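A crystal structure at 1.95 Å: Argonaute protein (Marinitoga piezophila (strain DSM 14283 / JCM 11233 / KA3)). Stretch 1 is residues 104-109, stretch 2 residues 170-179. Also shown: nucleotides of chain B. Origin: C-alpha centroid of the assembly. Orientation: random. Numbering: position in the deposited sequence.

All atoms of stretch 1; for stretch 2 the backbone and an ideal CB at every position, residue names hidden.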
# COMPACT_ATOMS: atom_id res chain seq x y z
N PHE A 104 13.30 24.52 -5.03
CA PHE A 104 13.00 23.20 -4.49
C PHE A 104 13.38 22.13 -5.51
O PHE A 104 13.28 22.34 -6.72
CB PHE A 104 11.52 23.08 -4.14
CG PHE A 104 11.12 23.76 -2.87
CD1 PHE A 104 11.16 25.14 -2.76
CD2 PHE A 104 10.69 23.02 -1.78
CE1 PHE A 104 10.80 25.77 -1.58
CE2 PHE A 104 10.32 23.64 -0.60
CZ PHE A 104 10.37 25.02 -0.50
N TYR A 105 13.82 20.99 -5.01
CA TYR A 105 14.00 19.82 -5.86
C TYR A 105 12.67 19.09 -5.99
O TYR A 105 11.90 19.00 -5.03
CB TYR A 105 15.05 18.87 -5.28
CG TYR A 105 16.47 19.37 -5.41
CD1 TYR A 105 16.78 20.43 -6.25
CD2 TYR A 105 17.50 18.77 -4.70
CE1 TYR A 105 18.09 20.89 -6.37
CE2 TYR A 105 18.81 19.22 -4.82
CZ TYR A 105 19.09 20.28 -5.65
OH TYR A 105 20.39 20.72 -5.77
N PHE A 106 12.40 18.58 -7.19
CA PHE A 106 11.23 17.76 -7.43
C PHE A 106 11.61 16.29 -7.32
O PHE A 106 12.66 15.86 -7.81
CB PHE A 106 10.61 18.04 -8.80
CG PHE A 106 9.56 17.04 -9.20
CD1 PHE A 106 8.28 17.13 -8.69
CD2 PHE A 106 9.86 16.01 -10.08
CE1 PHE A 106 7.31 16.20 -9.06
CE2 PHE A 106 8.90 15.09 -10.45
CZ PHE A 106 7.62 15.19 -9.94
N LYS A 107 10.74 15.51 -6.67
CA LYS A 107 10.89 14.07 -6.56
C LYS A 107 9.56 13.43 -6.90
O LYS A 107 8.50 13.99 -6.61
CB LYS A 107 11.35 13.68 -5.15
CG LYS A 107 11.71 12.21 -4.97
CD LYS A 107 12.53 12.01 -3.71
CE LYS A 107 12.71 10.54 -3.37
NZ LYS A 107 11.74 10.08 -2.34
N LYS A 108 9.62 12.26 -7.54
CA LYS A 108 8.43 11.59 -8.05
C LYS A 108 7.37 11.46 -6.95
O LYS A 108 7.69 11.22 -5.79
CB LYS A 108 8.79 10.22 -8.61
CG LYS A 108 7.75 9.60 -9.53
CD LYS A 108 8.26 8.31 -10.15
CE LYS A 108 7.21 7.66 -11.04
NZ LYS A 108 7.72 6.41 -11.67
N GLY A 109 6.11 11.63 -7.34
CA GLY A 109 5.03 11.71 -6.38
C GLY A 109 4.71 13.10 -5.89
O GLY A 109 4.04 13.24 -4.86
N UNK A 170 19.95 5.96 -5.60
CA UNK A 170 20.39 7.29 -5.99
C UNK A 170 19.19 8.12 -6.42
O UNK A 170 18.34 7.65 -7.18
CB UNK A 170 21.43 7.21 -7.11
N UNK A 171 19.13 9.36 -5.94
CA UNK A 171 18.10 10.31 -6.35
C UNK A 171 18.70 11.29 -7.35
O UNK A 171 19.73 11.91 -7.07
CB UNK A 171 17.52 11.05 -5.14
N UNK A 172 18.06 11.43 -8.51
CA UNK A 172 18.53 12.33 -9.55
C UNK A 172 17.93 13.71 -9.31
O UNK A 172 16.70 13.86 -9.23
CB UNK A 172 18.17 11.81 -10.94
N UNK A 173 18.80 14.72 -9.22
CA UNK A 173 18.35 16.08 -8.94
C UNK A 173 17.47 16.62 -10.07
O UNK A 173 16.52 17.37 -9.82
CB UNK A 173 19.55 17.00 -8.73
N UNK A 174 17.77 16.25 -11.31
CA UNK A 174 17.06 16.83 -12.45
C UNK A 174 15.71 16.15 -12.68
O UNK A 174 14.67 16.81 -12.72
CB UNK A 174 17.92 16.73 -13.71
N UNK A 175 15.71 14.82 -12.85
CA UNK A 175 14.49 14.12 -13.22
C UNK A 175 13.58 13.87 -12.03
O UNK A 175 12.36 13.75 -12.20
CB UNK A 175 14.83 12.79 -13.89
N UNK A 176 14.14 13.76 -10.83
CA UNK A 176 13.37 13.37 -9.67
C UNK A 176 13.13 11.88 -9.55
O UNK A 176 12.42 11.46 -8.62
CB UNK A 176 12.02 14.09 -9.69
N UNK A 177 13.68 11.07 -10.45
CA UNK A 177 13.54 9.63 -10.38
C UNK A 177 14.66 9.04 -9.53
O UNK A 177 15.70 9.65 -9.31
CB UNK A 177 13.54 9.02 -11.78
N UNK A 178 14.42 7.82 -9.04
CA UNK A 178 15.38 7.10 -8.22
C UNK A 178 15.75 5.79 -8.90
O UNK A 178 14.89 5.10 -9.46
CB UNK A 178 14.82 6.84 -6.82
N UNK A 179 17.04 5.45 -8.85
CA UNK A 179 17.56 4.27 -9.51
C UNK A 179 18.44 3.50 -8.53
O UNK A 179 19.15 4.11 -7.72
CB UNK A 179 18.34 4.65 -10.77
P U B 20 14.05 15.34 -19.27
OP1 U B 20 14.27 14.29 -20.29
OP2 U B 20 13.87 14.95 -17.85
O5' U B 20 15.23 16.42 -19.35
C5' U B 20 16.55 16.05 -19.72
C4' U B 20 17.50 16.14 -18.55
O4' U B 20 16.98 15.35 -17.46
C3' U B 20 18.91 15.59 -18.80
O3' U B 20 19.78 16.55 -19.36
C2' U B 20 19.36 15.12 -17.41
O2' U B 20 19.96 16.19 -16.69
C1' U B 20 18.04 14.75 -16.74
N1 U B 20 17.79 13.29 -16.62
C2 U B 20 17.40 12.53 -17.72
O2 U B 20 17.23 12.97 -18.84
N3 U B 20 17.20 11.20 -17.45
C4 U B 20 17.34 10.55 -16.24
O4 U B 20 17.12 9.34 -16.18
C5 U B 20 17.75 11.40 -15.16
C6 U B 20 17.95 12.70 -15.39
P C B 8 8.80 4.59 -0.81
OP1 C B 8 8.09 4.96 0.44
OP2 C B 8 8.46 3.33 -1.51
O5' C B 8 8.62 5.80 -1.83
C5' C B 8 9.39 6.99 -1.69
C4' C B 8 9.49 7.72 -3.01
O4' C B 8 10.39 7.03 -3.91
C3' C B 8 8.19 7.80 -3.79
O3' C B 8 7.33 8.83 -3.31
C2' C B 8 8.66 7.99 -5.22
O2' C B 8 9.03 9.35 -5.44
C1' C B 8 9.93 7.13 -5.24

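Position 170 lies in a strand with nothing of stretch 1 within reach of its CB, so this contact sets no preference; the deposited residue is Leu-170, whose backbone pairs with that of 179.

Position 171 is different. Its CA-to-CB bond points toward stretch 1, yet the ideal CB is still 5.2 Å from Lys-107 CE, and beyond it lies the carbonyl of Phe-106. Room of that depth suits a long side chain, preferably one with a donor at its end: tyrosine, arginine or lysine could be tried, and a large apolar residue would fill the space but leave the carbonyl unanswered. The deposited residue is Tyr-171. With chi1 in t, its ring spans the gap and OH donates a hydrogen bond to Phe-106 O at 2.6 Å. Along the way the ring packs on its neighbours: CE1 lies 3.9 Å from Lys-107 CG, and CE2 4.2 Å from Tyr-105 CD2.

At 172 the CB points away, toward the side where U20 of chain B lies, and polar residues are plausible. Asn-172 turns OD1 back to the following turn, accepting a hydrogen bond from the backbone N of 175 at 2.7 Å.

Position 173 directs its CB sideways, 4.5 Å from Tyr-105 CZ. An aromatic ring offers a flat apolar surface here, so an aliphatic chain such as isoleucine, leucine, valine or methionine would suit. Ile-173 is deposited: its CG1 sits over one face of the Tyr-105 ring, 3.4 Å from the centroid, a CH-pi contact. Its carbonyl also accepts from a water that in turn accepts from the backbone N of Phe-106, tying the two backbones together.

Positions 174 and 175 have helical backbone angles and CBs pointing away, so stretch 1 asks little of either. Lys-174 packs its CG 3.5 Å from U20 O2', and its chain turns back so that its end comes nearer to stretch 1 than its CB does; Ser-175 OG accepts a hydrogen bond from the N of 177 (3.2 Å), while Ser-175 O approaches the edge of the Phe-106 ring.

Position 176 has the strictest rule. At phi/psi 80/3 a CB would jam against the preceding carbonyl, and the ideal CB would also fall 2.7 Å from Phe-106 O, a clash. Glycine answers both objections, and Gly-176 lets the backbones close to 4.0 Å between its CA and Lys-107 CA. Its O then accepts a hydrogen bond from Lys-108 N at 3.1 Å.

At 177 the CB points away and many residues would do; Lys-177 is deposited. Position 178 points sideways, its ideal CB 5.5 Å from Lys-107 CE, where something small or polar fits; Ser-178 places OG 4.2 Å from that CE. Position 179 is out of reach, and Phe-179 instead brings CZ within 3.5 Å of U20 O4.

Stretch 2 170-179: LYNIKSGKSF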
# COMPACT_ATOMS: atom_id res chain seq x y z
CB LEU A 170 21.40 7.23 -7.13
CG LEU A 170 22.65 6.37 -6.91
CD1 LEU A 170 23.36 6.12 -8.22
CD2 LEU A 170 23.58 7.04 -5.93
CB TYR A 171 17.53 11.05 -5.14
CG TYR A 171 16.82 12.33 -5.51
CD1 TYR A 171 15.67 12.32 -6.28
CD2 TYR A 171 17.30 13.56 -5.07
CE1 TYR A 171 15.01 13.48 -6.61
CE2 TYR A 171 16.65 14.74 -5.40
CZ TYR A 171 15.51 14.69 -6.17
OH TYR A 171 14.86 15.86 -6.50
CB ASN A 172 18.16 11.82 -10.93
CG ASN A 172 18.73 12.68 -12.04
OD1 ASN A 172 18.18 13.73 -12.38
ND2 ASN A 172 19.84 12.24 -12.62
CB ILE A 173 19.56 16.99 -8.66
CG1 ILE A 173 19.13 18.42 -8.35
CG2 ILE A 173 20.52 16.99 -9.83
CD1 ILE A 173 19.16 19.39 -9.54
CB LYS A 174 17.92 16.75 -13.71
CG LYS A 174 18.71 18.01 -14.03
CD LYS A 174 19.85 18.22 -13.06
CE LYS A 174 20.50 19.58 -13.24
NZ LYS A 174 21.03 20.10 -11.95
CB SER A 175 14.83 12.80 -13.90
OG SER A 175 15.47 11.92 -12.99
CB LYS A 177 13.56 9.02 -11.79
CG LYS A 177 12.94 9.92 -12.85
CD LYS A 177 12.67 9.16 -14.15
CE LYS A 177 12.57 10.12 -15.33
NZ LYS A 177 11.93 9.49 -16.51
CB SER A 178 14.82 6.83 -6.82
OG SER A 178 14.71 8.02 -6.08
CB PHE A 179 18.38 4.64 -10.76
CG PHE A 179 17.75 5.71 -11.60
CD1 PHE A 179 17.98 7.05 -11.32
CD2 PHE A 179 16.94 5.39 -12.67
CE1 PHE A 179 17.41 8.04 -12.09
CE2 PHE A 179 16.36 6.38 -13.45
CZ PHE A 179 16.60 7.71 -13.16
O HOH W 1 14.45 19.36 -9.40
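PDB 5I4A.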